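Local coordinates for protein Azi13 (Streptomyces sahachiroi, PDB 5HMB) that probably acts as a hotdog-fold thioesterase of the PaaI family, releasing a naphthoate-type polyketide product in azinomycin biosynthesis, at residues D28-L41 with A87-P100. Sequence-based numbering, arbitrary orientation.
Sequences DRAVAYWSVRADLL and ATVADGRLTSTALP
Two neighbouring antiparallel strands of the hotdog sheet, 29-35 and 93-100, meet here, with Trp34 and Ser96 on the face that carries the central helix. Ala30-Ala98, Ala32-Ser96 and Trp34-Leu94 are the hydrogen-bonded pairs; Ser96 N to Ala32 O (2.8 Å) is nearly straight, whereas Ala30 N to Ala98 O is weak. On the helix side, Trp34 CG sits between its backbone N and carbonyl carbon (chi1 58°), which swings the indole across the neighbouring strand. Its NE1 donates to Ser96 OG at 2.9 Å, the oxygen tilted slightly out of the ring plane; that hydroxyl also bonds to Thr114 on strand 107-115, linking three strands. Leu94 CD1 presses on one face of the indole in a CH-pi contact, 3.7 Å from the centroid of the six-membered ring. The indole also packs on Val55 of helix 49-68. With an alanine here, Ser96 OG would probably lose its indole donor, keeping Thr114, and a gap is likely to open beside Leu94 and Val55. The same Leu94 methyl touches Val36 CG2 (3.8 Å), and Val36 is wedged between it, Ala87 and the Thr88 carbonyl, carrying the contact beyond the strand ends. The other face, with Val31, Tyr33, Thr95 and Thr97, is more open to solvent. There the Arg93 chain bends at chi3 (-77°), bringing its guanidinium over the Tyr33 ring as a cation-pi pair, CZ 4.6 Å from the centroid and the two planes 35° apart. Thr95 OG1 lies at the ring edge, 3.2 Å from Tyr33 CD1, while Thr95 CG2 packs against Val31 CG1 at 3.8 Å. One face lined by alanines and an indole against helix 49-68, the other more polar, fits the curved antiparallel sheet wrapped round a long helix that defines the hotdog fold of PaaI-type thioesterases.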
ATOM      1  N   ASP A  28      19.883  -5.112  11.926  1.00 57.36           N
ATOM      2  CA  ASP A  28      19.650  -3.852  11.247  1.00 59.76           C
ATOM      3  C   ASP A  28      19.711  -3.959   9.725  1.00 53.80           C
ATOM      4  O   ASP A  28      19.602  -2.932   9.044  1.00 54.14           O
ATOM      5  CB  ASP A  28      20.662  -2.812  11.744  1.00 61.10           C
ATOM      6  CG  ASP A  28      22.089  -3.201  11.423  1.00 78.54           C
ATOM      7  OD1 ASP A  28      22.322  -4.386  11.088  1.00 72.50           O
ATOM      8  OD2 ASP A  28      22.979  -2.327  11.505  1.00 87.45           O
ATOM      9  N   ARG A  29      19.854  -5.164   9.176  0.59 53.89           N
ATOM     10  CA  ARG A  29      20.020  -5.361   7.744  0.59 52.50           C
ATOM     11  C   ARG A  29      20.072  -6.853   7.451  0.59 53.16           C
ATOM     12  O   ARG A  29      20.702  -7.608   8.191  0.59 52.23           O
ATOM     13  CB  ARG A  29      21.301  -4.684   7.241  0.59 58.50           C
ATOM     14  CG  ARG A  29      21.672  -5.000   5.794  0.59 58.66           C
ATOM     15  CD  ARG A  29      22.694  -3.990   5.266  0.59 62.63           C
ATOM     16  NE  ARG A  29      23.714  -3.690   6.270  0.59 68.71           N
ATOM     17  CZ  ARG A  29      24.900  -4.287   6.345  0.59 70.00           C
ATOM     18  NH1 ARG A  29      25.758  -3.952   7.301  0.59 68.96           N
ATOM     19  NH2 ARG A  29      25.234  -5.215   5.457  0.59 67.82           N
ATOM     20  N   ALA A  30      19.413  -7.264   6.374  1.00 43.33           N
ATOM     21  CA  ALA A  30      19.520  -8.616   5.854  1.00 46.20           C
ATOM     22  C   ALA A  30      19.705  -8.526   4.345  1.00 51.90           C
ATOM     23  O   ALA A  30      19.108  -7.658   3.704  1.00 50.72           O
ATOM     24  CB  ALA A  30      18.291  -9.463   6.198  1.00 48.66           C
ATOM     25  N   VAL A  31      20.548  -9.402   3.785  1.00 47.98           N
ATOM     26  CA  VAL A  31      20.912  -9.380   2.367  1.00 46.16           C
ATOM     27  C   VAL A  31      20.859 -10.803   1.833  1.00 51.01           C
ATOM     28  O   VAL A  31      21.484 -11.704   2.402  1.00 52.33           O
ATOM     29  CB  VAL A  31      22.321  -8.800   2.136  1.00 54.84           C
ATOM     30  CG1 VAL A  31      22.685  -8.889   0.655  1.00 50.84           C
ATOM     31  CG2 VAL A  31      22.432  -7.372   2.648  1.00 43.14           C
ATOM     32  N   ALA A  32      20.134 -11.009   0.737  1.00 39.52           N
ATOM     33  CA  ALA A  32      20.061 -12.326   0.121  1.00 46.45           C
ATOM     34  C   ALA A  32      20.228 -12.211  -1.384  1.00 55.70           C
ATOM     35  O   ALA A  32      19.795 -11.229  -1.997  1.00 53.58           O
ATOM     36  CB  ALA A  32      18.739 -13.032   0.436  1.00 44.36           C
ATOM     37  N   TYR A  33      20.858 -13.224  -1.969  1.00 54.26           N
ATOM     38  CA  TYR A  33      21.029 -13.335  -3.406  1.00 53.66           C
ATOM     39  C   TYR A  33      20.098 -14.417  -3.919  1.00 54.38           C
ATOM     40  O   TYR A  33      19.776 -15.367  -3.200  1.00 59.39           O
ATOM     41  CB  TYR A  33      22.475 -13.686  -3.783  1.00 59.37           C
ATOM     42  CG  TYR A  33      23.512 -12.726  -3.247  1.00 62.54           C
ATOM     43  CD1 TYR A  33      23.661 -11.460  -3.798  1.00 65.09           C
ATOM     44  CD2 TYR A  33      24.348 -13.087  -2.194  1.00 69.16           C
ATOM     45  CE1 TYR A  33      24.611 -10.568  -3.318  1.00 61.70           C
ATOM     46  CE2 TYR A  33      25.306 -12.203  -1.706  1.00 65.09           C
ATOM     47  CZ  TYR A  33      25.429 -10.946  -2.274  1.00 74.79           C
ATOM     48  OH  TYR A  33      26.370 -10.062  -1.803  1.00 72.28           O
ATOM     49  N   TRP A  34      19.677 -14.271  -5.167  1.00 43.58           N
ATOM     50  CA  TRP A  34      18.821 -15.254  -5.821  1.00 47.57           C
ATOM     51  C   TRP A  34      18.801 -14.938  -7.312  1.00 52.16           C
ATOM     52  O   TRP A  34      19.350 -13.927  -7.760  1.00 53.30           O
ATOM     53  CB  TRP A  34      17.414 -15.251  -5.229  1.00 48.83           C
ATOM     54  CG  TRP A  34      16.723 -13.918  -5.300  1.00 45.26           C
ATOM     55  CD1 TRP A  34      17.060 -12.775  -4.624  1.00 40.14           C
ATOM     56  CD2 TRP A  34      15.557 -13.597  -6.075  1.00 38.17           C
ATOM     57  NE1 TRP A  34      16.173 -11.766  -4.937  1.00 40.41           N
ATOM     58  CE2 TRP A  34      15.249 -12.245  -5.829  1.00 39.58           C
ATOM     59  CE3 TRP A  34      14.742 -14.328  -6.949  1.00 44.30           C
ATOM     60  CZ2 TRP A  34      14.158 -11.611  -6.417  1.00 36.80           C
ATOM     61  CZ3 TRP A  34      13.660 -13.699  -7.528  1.00 46.17           C
ATOM     62  CH2 TRP A  34      13.375 -12.353  -7.254  1.00 45.61           C
ATOM     63  N   SER A  35      18.148 -15.806  -8.073  1.00 51.99           N
ATOM     64  CA  SER A  35      18.132 -15.692  -9.519  1.00 57.43           C
ATOM     65  C   SER A  35      16.759 -16.051 -10.058  1.00 56.46           C
ATOM     66  O   SER A  35      16.046 -16.870  -9.477  1.00 53.09           O
ATOM     67  CB  SER A  35      19.174 -16.604 -10.161  1.00 59.02           C
ATOM     68  OG  SER A  35      18.983 -16.624 -11.566  1.00 81.25           O
ATOM     69  N   VAL A  36      16.392 -15.421 -11.176  1.00 47.43           N
ATOM     70  CA  VAL A  36      15.198 -15.822 -11.906  1.00 53.77           C
ATOM     71  C   VAL A  36      15.414 -17.213 -12.490  1.00 63.64           C
ATOM     72  O   VAL A  36      16.501 -17.536 -12.988  1.00 64.90           O
ATOM     73  CB  VAL A  36      14.875 -14.799 -13.009  1.00 51.58           C
ATOM     74  CG1 VAL A  36      13.493 -15.040 -13.554  1.00 43.98           C
ATOM     75  CG2 VAL A  36      15.012 -13.374 -12.477  1.00 56.76           C
ATOM     76  N   ARG A  37      14.384 -18.052 -12.425  1.00 58.68           N
ATOM     77  CA  ARG A  37      14.471 -19.421 -12.911  1.00 54.73           C
ATOM     78  C   ARG A  37      13.254 -19.722 -13.761  1.00 64.25           C
ATOM     79  O   ARG A  37      12.232 -19.038 -13.678  1.00 67.88           O
ATOM     80  CB  ARG A  37      14.546 -20.450 -11.765  1.00 56.50           C
ATOM     81  CG  ARG A  37      15.753 -20.345 -10.872  1.00 51.98           C
ATOM     82  CD  ARG A  37      15.821 -21.545  -9.906  1.00 61.68           C
ATOM     83  NE  ARG A  37      14.496 -21.975  -9.451  1.00 67.18           N
ATOM     84  CZ  ARG A  37      14.061 -21.877  -8.196  1.00 64.88           C
ATOM     85  NH1 ARG A  37      14.844 -21.373  -7.255  1.00 63.17           N
ATOM     86  NH2 ARG A  37      12.843 -22.297  -7.876  1.00 65.42           N
ATOM     87  N   ALA A  38      13.375 -20.778 -14.569  1.00 74.65           N
ATOM     88  CA  ALA A  38      12.299 -21.146 -15.483  1.00 71.09           C
ATOM     89  C   ALA A  38      10.995 -21.422 -14.735  1.00 65.91           C
ATOM     90  O   ALA A  38       9.919 -21.004 -15.180  1.00 71.43           O
ATOM     91  CB  ALA A  38      12.717 -22.361 -16.312  1.00 70.20           C
ATOM     92  N   ASP A  39      11.066 -22.116 -13.599  1.00 64.37           N
ATOM     93  CA  ASP A  39       9.863 -22.461 -12.845  1.00 70.47           C
ATOM     94  C   ASP A  39       9.282 -21.291 -12.058  1.00 66.22           C
ATOM     95  O   ASP A  39       8.180 -21.421 -11.513  1.00 59.60           O
ATOM     96  CB  ASP A  39      10.150 -23.625 -11.888  1.00 69.12           C
ATOM     97  CG  ASP A  39      11.338 -23.364 -10.986  1.00 71.68           C
ATOM     98  OD1 ASP A  39      12.233 -22.593 -11.393  1.00 73.34           O
ATOM     99  OD2 ASP A  39      11.378 -23.931  -9.874  1.00 66.21           O
ATOM    100  N   LEU A  40       9.981 -20.161 -11.985  1.00 60.20           N
ATOM    101  CA  LEU A  40       9.495 -18.987 -11.276  1.00 53.67           C
ATOM    102  C   LEU A  40       8.845 -17.971 -12.202  1.00 60.37           C
ATOM    103  O   LEU A  40       8.466 -16.889 -11.746  1.00 52.87           O
ATOM    104  CB  LEU A  40      10.637 -18.330 -10.499  1.00 45.35           C
ATOM    105  CG  LEU A  40      11.363 -19.224  -9.502  1.00 51.94           C
ATOM    106  CD1 LEU A  40      12.458 -18.460  -8.764  1.00 55.14           C
ATOM    107  CD2 LEU A  40      10.361 -19.825  -8.518  1.00 55.02           C
ATOM    108  N   LEU A  41       8.694 -18.296 -13.484  1.00 58.32           N
ATOM    109  CA  LEU A  41       8.226 -17.341 -14.475  1.00 55.51           C
ATOM    110  C   LEU A  41       6.717 -17.398 -14.629  1.00 55.35           C
ATOM    111  O   LEU A  41       6.069 -18.400 -14.314  1.00 59.30           O
ATOM    112  CB  LEU A  41       8.871 -17.611 -15.833  1.00 65.01           C
ATOM    113  CG  LEU A  41      10.392 -17.565 -15.886  1.00 68.36           C
ATOM    114  CD1 LEU A  41      10.883 -18.181 -17.177  1.00 72.73           C
ATOM    115  CD2 LEU A  41      10.857 -16.131 -15.764  1.00 68.84           C
ATOM    116  N   ALA A  87      12.073  -8.829 -14.819  1.00 49.53           N
ATOM    117  CA  ALA A  87      13.241  -9.656 -14.563  1.00 48.67           C
ATOM    118  C   ALA A  87      13.084 -10.972 -15.308  1.00 50.16           C
ATOM    119  O   ALA A  87      12.006 -11.576 -15.295  1.00 44.16           O
ATOM    120  CB  ALA A  87      13.425  -9.906 -13.061  1.00 53.04           C
ATOM    121  N   THR A  88      14.147 -11.400 -15.988  1.00 50.27           N
ATOM    122  CA  THR A  88      14.158 -12.665 -16.718  1.00 48.13           C
ATOM    123  C   THR A  88      15.361 -13.485 -16.292  1.00 54.35           C
ATOM    124  O   THR A  88      16.221 -13.027 -15.528  1.00 51.76           O
ATOM    125  CB  THR A  88      14.240 -12.461 -18.235  1.00 55.41           C
ATOM    126  OG1 THR A  88      15.495 -11.841 -18.535  1.00 49.83           O
ATOM    127  CG2 THR A  88      13.122 -11.586 -18.716  1.00 45.65           C
ATOM    128  N   VAL A  89      15.436 -14.701 -16.839  1.00 51.08           N
ATOM    129  CA  VAL A  89      16.602 -15.546 -16.614  1.00 50.65           C
ATOM    130  C   VAL A  89      17.866 -14.853 -17.099  1.00 51.21           C
ATOM    131  O   VAL A  89      18.935 -14.984 -16.490  1.00 50.43           O
ATOM    132  CB  VAL A  89      16.394 -16.906 -17.299  1.00 52.83           C
ATOM    133  CG1 VAL A  89      15.230 -17.628 -16.658  1.00 65.89           C
ATOM    134  CG2 VAL A  89      16.122 -16.707 -18.766  1.00 70.26           C
ATOM    135  N   ALA A  90      17.760 -14.074 -18.176  1.00 53.23           N
ATOM    136  CA  ALA A  90      18.924 -13.400 -18.729  1.00 54.86           C
ATOM    137  C   ALA A  90      19.494 -12.366 -17.777  1.00 58.64           C
ATOM    138  O   ALA A  90      20.647 -11.957 -17.944  1.00 59.65           O
ATOM    139  CB  ALA A  90      18.565 -12.733 -20.066  1.00 56.22           C
ATOM    140  N   ASP A  91      18.728 -11.941 -16.775  1.00 57.13           N
ATOM    141  CA  ASP A  91      19.166 -10.803 -15.983  1.00 54.03           C
ATOM    142  C   ASP A  91      20.155 -11.179 -14.894  1.00 56.95           C
ATOM    143  O   ASP A  91      20.713 -10.281 -14.252  1.00 60.11           O
ATOM    144  CB  ASP A  91      17.947 -10.081 -15.413  1.00 56.53           C
ATOM    145  CG  ASP A  91      17.160  -9.377 -16.502  1.00 63.66           C
ATOM    146  OD1 ASP A  91      16.322 -10.041 -17.149  1.00 62.16           O
ATOM    147  OD2 ASP A  91      17.430  -8.182 -16.759  1.00 77.23           O
ATOM    148  N   GLY A  92      20.411 -12.465 -14.691  1.00 50.36           N
ATOM    149  CA  GLY A  92      21.439 -12.851 -13.748  1.00 55.97           C
ATOM    150  C   GLY A  92      21.029 -12.777 -12.293  1.00 57.93           C
ATOM    151  O   GLY A  92      19.878 -13.071 -11.955  1.00 54.41           O
ATOM    152  N   ARG A  93      21.970 -12.385 -11.431  1.00 55.56           N
ATOM    153  CA  ARG A  93      21.819 -12.507  -9.985  1.00 56.59           C
ATOM    154  C   ARG A  93      21.203 -11.260  -9.360  1.00 62.35           C
ATOM    155  O   ARG A  93      21.756 -10.160  -9.460  1.00 55.42           O
ATOM    156  CB  ARG A  93      23.166 -12.774  -9.321  1.00 54.44           C
ATOM    157  CG  ARG A  93      23.102 -12.606  -7.811  1.00 61.03           C
ATOM    158  CD  ARG A  93      24.472 -12.550  -7.167  1.00 66.82           C
ATOM    159  NE  ARG A  93      25.085 -13.871  -7.067  1.00 74.63           N
ATOM    160  CZ  ARG A  93      26.166 -14.132  -6.336  1.00 87.43           C
ATOM    161  NH1 ARG A  93      26.748 -13.161  -5.637  1.00 90.15           N
ATOM    162  NH2 ARG A  93      26.664 -15.362  -6.298  1.00 92.94           N
ATOM    163  N   LEU A  94      20.092 -11.451  -8.662  1.00 56.06           N
ATOM    164  CA  LEU A  94      19.407 -10.381  -7.955  1.00 49.69           C
ATOM    165  C   LEU A  94      19.869 -10.339  -6.499  1.00 53.85           C
ATOM    166  O   LEU A  94      20.159 -11.375  -5.897  1.00 53.02           O
ATOM    167  CB  LEU A  94      17.892 -10.592  -8.051  1.00 41.17           C
ATOM    168  CG  LEU A  94      17.437 -10.901  -9.478  1.00 54.58           C
ATOM    169  CD1 LEU A  94      15.945 -11.189  -9.535  1.00 45.25           C
ATOM    170  CD2 LEU A  94      17.824  -9.749 -10.415  1.00 44.00           C
ATOM    171  N   THR A  95      19.957  -9.128  -5.946  1.00 47.44           N
ATOM    172  CA  THR A  95      20.333  -8.906  -4.554  1.00 47.73           C
ATOM    173  C   THR A  95      19.215  -8.155  -3.843  1.00 50.79           C
ATOM    174  O   THR A  95      18.882  -7.029  -4.231  1.00 50.81           O
ATOM    175  CB  THR A  95      21.630  -8.098  -4.454  1.00 49.85           C
ATOM    176  OG1 THR A  95      22.676  -8.773  -5.159  1.00 52.22           O
ATOM    177  CG2 THR A  95      22.031  -7.929  -3.001  1.00 49.10           C
ATOM    178  N   SER A  96      18.659  -8.752  -2.786  1.00 41.92           N
ATOM    179  CA  SER A  96      17.572  -8.139  -2.024  1.00 42.45           C
ATOM    180  C   SER A  96      18.053  -7.714  -0.648  1.00 45.48           C
ATOM    181  O   SER A  96      18.549  -8.541   0.129  1.00 46.96           O
ATOM    182  CB  SER A  96      16.389  -9.091  -1.897  1.00 41.57           C
ATOM    183  OG  SER A  96      15.918  -9.424  -3.190  1.00 42.29           O
ATOM    184  N   THR A  97      17.859  -6.438  -0.328  1.00 45.16           N
ATOM    185  CA  THR A  97      18.361  -5.857   0.912  1.00 42.41           C
ATOM    186  C   THR A  97      17.208  -5.255   1.696  1.00 49.86           C
ATOM    187  O   THR A  97      16.503  -4.374   1.191  1.00 47.68           O
ATOM    188  CB  THR A  97      19.415  -4.798   0.610  1.00 46.33           C
ATOM    189  OG1 THR A  97      20.474  -5.415  -0.128  1.00 48.92           O
ATOM    190  CG2 THR A  97      19.949  -4.194   1.888  1.00 45.90           C
ATOM    191  N   ALA A  98      17.019  -5.734   2.922  1.00 39.16           N
ATOM    192  CA  ALA A  98      15.999  -5.227   3.824  1.00 33.89           C
ATOM    193  C   ALA A  98      16.621  -4.221   4.778  1.00 45.27           C
ATOM    194  O   ALA A  98      17.598  -4.538   5.474  1.00 46.73           O
ATOM    195  CB  ALA A  98      15.359  -6.376   4.608  1.00 47.99           C
ATOM    196  N   LEU A  99      16.050  -3.019   4.822  1.00 39.18           N
ATOM    197  CA  LEU A  99      16.518  -2.006   5.751  1.00 38.04           C
ATOM    198  C   LEU A  99      15.395  -1.565   6.669  1.00 45.34           C
ATOM    199  O   LEU A  99      14.231  -1.513   6.255  1.00 43.27           O
ATOM    200  CB  LEU A  99      17.071  -0.781   5.026  1.00 45.78           C
ATOM    201  CG  LEU A  99      18.320  -1.081   4.209  1.00 58.31           C
ATOM    202  CD1 LEU A  99      18.771   0.173   3.450  1.00 53.14           C
ATOM    203  CD2 LEU A  99      19.409  -1.620   5.136  1.00 56.37           C
ATOM    204  N   PRO A 100      15.714  -1.230   7.919  1.00 47.20           N
ATOM    205  CA  PRO A 100      14.657  -0.928   8.882  1.00 48.05           C
ATOM    206  C   PRO A 100      14.080   0.447   8.618  1.00 46.88           C
ATOM    207  O   PRO A 100      14.803   1.392   8.301  1.00 46.93           O
ATOM    208  CB  PRO A 100      15.381  -0.985  10.236  1.00 48.35           C
ATOM    209  CG  PRO A 100      16.783  -0.561   9.899  1.00 53.07           C
ATOM    210  CD  PRO A 100      17.061  -1.069   8.502  1.00 46.50           C
TER